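Local coordinates for dTDP Sugar Isomerase (Desulfovibrio desulfuricans subsp. desulfuricans str. G20, PDB 3EJK) that isomerises dTDP sugars, probably by 3,5-epimerising dTDP-4-dehydro-6-deoxy-alpha-D-glucose to dTDP-4-dehydro-beta-L-rhamnose, a step towards dTDP-L-rhamnose, at the interface of chains A and B. Coordinates in Å, arbitrary orientation; residue numbers count along the deposited sequence, not the author numbering. Chains: chain A/B, dTDP Sugar Isomerase.

The interface of chains A and B. Residues chain A 41, 57, 81-82, 113, 135, 137; chain B 57, 81-82, 135, 137.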
loop_
_atom_site.group_PDB
_atom_site.type_symbol
_atom_site.label_atom_id
_atom_site.label_comp_id
_atom_site.label_asym_id
_atom_site.label_seq_id
_atom_site.Cartn_x
_atom_site.Cartn_y
_atom_site.Cartn_z
HETATM N N MSE A 41 7.060 -0.844 4.689
HETATM C CA MSE A 41 5.966 -0.399 5.531
HETATM C C MSE A 41 5.925 -1.135 6.875
HETATM O O MSE A 41 6.118 -0.538 7.948
HETATM C CB MSE A 41 4.613 -0.525 4.837
HETATM C CG MSE A 41 3.560 0.149 5.665
HETATM SE SE MSE A 41 1.789 0.111 4.925
HETATM C CE MSE A 41 0.821 1.145 6.346
ATOM N N PHE A 57 -5.973 1.451 1.128
ATOM C CA PHE A 57 -5.449 2.730 0.662
ATOM C C PHE A 57 -6.533 3.770 0.535
ATOM O O PHE A 57 -7.723 3.473 0.349
ATOM C CB PHE A 57 -4.780 2.582 -0.699
ATOM C CG PHE A 57 -3.891 1.410 -0.783
ATOM C CD1 PHE A 57 -2.690 1.400 -0.105
ATOM C CD2 PHE A 57 -4.266 0.294 -1.511
ATOM C CE1 PHE A 57 -1.862 0.298 -0.164
ATOM C CE2 PHE A 57 -3.430 -0.823 -1.586
ATOM C CZ PHE A 57 -2.225 -0.817 -0.908
ATOM N N PRO A 81 3.245 6.411 0.399
ATOM C CA PRO A 81 4.250 6.070 -0.620
ATOM C C PRO A 81 4.176 6.879 -1.890
ATOM O O PRO A 81 5.116 6.880 -2.684
ATOM C CB PRO A 81 3.962 4.607 -0.932
ATOM C CG PRO A 81 2.547 4.394 -0.525
ATOM C CD PRO A 81 2.152 5.440 0.460
ATOM N N VAL A 82 3.060 7.554 -2.065
ATOM C CA VAL A 82 2.866 8.438 -3.233
ATOM C C VAL A 82 2.370 9.799 -2.763
ATOM O O VAL A 82 1.450 9.895 -1.943
ATOM C CB VAL A 82 1.896 7.816 -4.275
ATOM C CG1 VAL A 82 1.595 8.799 -5.423
ATOM C CG2 VAL A 82 2.480 6.504 -4.818
ATOM N N TYR A 113 9.230 10.076 4.611
ATOM C CA TYR A 113 8.669 8.717 4.461
ATOM C C TYR A 113 8.802 7.941 5.783
ATOM O O TYR A 113 9.805 7.301 6.079
ATOM C CB TYR A 113 9.279 7.984 3.275
ATOM C CG TYR A 113 8.532 6.702 3.001
ATOM C CD1 TYR A 113 7.204 6.740 2.614
ATOM C CD2 TYR A 113 9.144 5.459 3.142
ATOM C CE1 TYR A 113 6.502 5.589 2.366
ATOM C CE2 TYR A 113 8.453 4.296 2.905
ATOM C CZ TYR A 113 7.126 4.364 2.510
ATOM O OH TYR A 113 6.408 3.213 2.297
ATOM N N LEU A 135 -1.325 9.019 -2.005
ATOM C CA LEU A 135 -1.850 7.678 -1.716
ATOM C C LEU A 135 -1.407 7.325 -0.317
ATOM O O LEU A 135 -0.225 7.161 -0.041
ATOM C CB LEU A 135 -1.345 6.604 -2.685
ATOM C CG LEU A 135 -2.100 5.284 -2.457
ATOM C CD1 LEU A 135 -3.524 5.377 -3.091
ATOM C CD2 LEU A 135 -1.345 4.111 -2.999
ATOM N N ALA A 137 -1.515 4.731 2.737
ATOM C CA ALA A 137 -1.704 3.327 3.051
ATOM C C ALA A 137 -1.932 3.219 4.540
ATOM O O ALA A 137 -1.312 3.913 5.341
ATOM C CB ALA A 137 -0.498 2.485 2.619
ATOM N N PHE B 57 5.927 -1.825 -0.769
ATOM C CA PHE B 57 5.629 -1.254 -2.078
ATOM C C PHE B 57 6.843 -1.231 -2.972
ATOM O O PHE B 57 8.000 -1.207 -2.525
ATOM C CB PHE B 57 5.116 0.174 -1.947
ATOM C CG PHE B 57 4.104 0.332 -0.888
ATOM C CD1 PHE B 57 2.838 -0.189 -1.057
ATOM C CD2 PHE B 57 4.420 0.969 0.298
ATOM C CE1 PHE B 57 1.891 -0.063 -0.062
ATOM C CE2 PHE B 57 3.465 1.113 1.308
ATOM C CZ PHE B 57 2.198 0.593 1.123
ATOM N N PRO B 81 -2.434 0.225 -6.768
ATOM C CA PRO B 81 -3.343 1.350 -6.503
ATOM C C PRO B 81 -3.015 2.626 -7.235
ATOM O O PRO B 81 -3.844 3.532 -7.312
ATOM C CB PRO B 81 -3.206 1.575 -5.003
ATOM C CG PRO B 81 -1.889 0.986 -4.639
ATOM C CD PRO B 81 -1.488 -0.006 -5.676
ATOM N N VAL B 82 -1.809 2.681 -7.761
ATOM C CA VAL B 82 -1.365 3.844 -8.557
ATOM C C VAL B 82 -0.763 3.360 -9.869
ATOM O O VAL B 82 0.056 2.434 -9.893
ATOM C CB VAL B 82 -0.362 4.734 -7.772
ATOM C CG1 VAL B 82 0.196 5.866 -8.655
ATOM C CG2 VAL B 82 -1.037 5.303 -6.516
ATOM N N LEU B 135 2.685 2.117 -8.685
ATOM C CA LEU B 135 2.998 1.720 -7.305
ATOM C C LEU B 135 2.348 0.377 -7.076
ATOM O O LEU B 135 1.130 0.248 -7.071
ATOM C CB LEU B 135 2.483 2.709 -6.256
ATOM C CG LEU B 135 3.032 2.344 -4.866
ATOM C CD1 LEU B 135 4.523 2.796 -4.755
ATOM C CD2 LEU B 135 2.206 2.939 -3.768
ATOM N N ALA B 137 1.757 -2.749 -4.639
ATOM C CA ALA B 137 1.728 -3.131 -3.240
ATOM C C ALA B 137 1.758 -4.640 -3.177
ATOM O O ALA B 137 1.139 -5.332 -3.979
ATOM C CB ALA B 137 0.487 -2.578 -2.530
#
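A:Phe57 and B:Phe57 have CG anti to the carbonyl carbon and beside the backbone N (chi1 -45°), while A:Leu135 and B:Leu135 have CG anti to the backbone N (chi1 -171°); all four side chains thereby leave their strands, 54-60 and 134-140, towards the partner subunit. The two phenylalanines point at each other tip to tip across the two-fold, A:Phe57 CE1 lying 3.8 Å from B:Phe57 CE1, so they meet at their rims and do not stack. Instead, one face of each ring takes a proline of the partner: CG of B:Pro81 sits 3.9 Å above the plane of the A:Phe57 ring, offset towards its rim. The far end of that ring, CZ, comes up against the methyl of B:Ala137, 3.6 Å from its CB. Around the ring of B:Phe57, A:Tyr113 brings its phenol oxygen OH in plane to the edge, 3.6 Å from CD2, and the extended chain of the selenomethionine A:Met41 passes at a slant, with SE 3.9 Å from CZ. Beside the rings, the leucines interlock with the proline-valine pair ending strand 76-82. Methyl CD2 of A:Leu135 reaches CG of B:Pro81 at 3.6 Å, the leucine lying roughly perpendicular to the proline. That same methyl touches CG2 of B:Val82 at 3.7 Å, leucine and valine running antiparallel alongside one another; across the axis, CD2 of A:Leu135 and of B:Leu135 also meet. No hydrogen bond or salt bridge crosses here, and the patch rests on apolar contacts. The two-fold repeats the proline and valine pairings with chains exchanged, giving a greasy core that joins the beta-sheets of two subunits, probably into the dimer typical of this epimerase family.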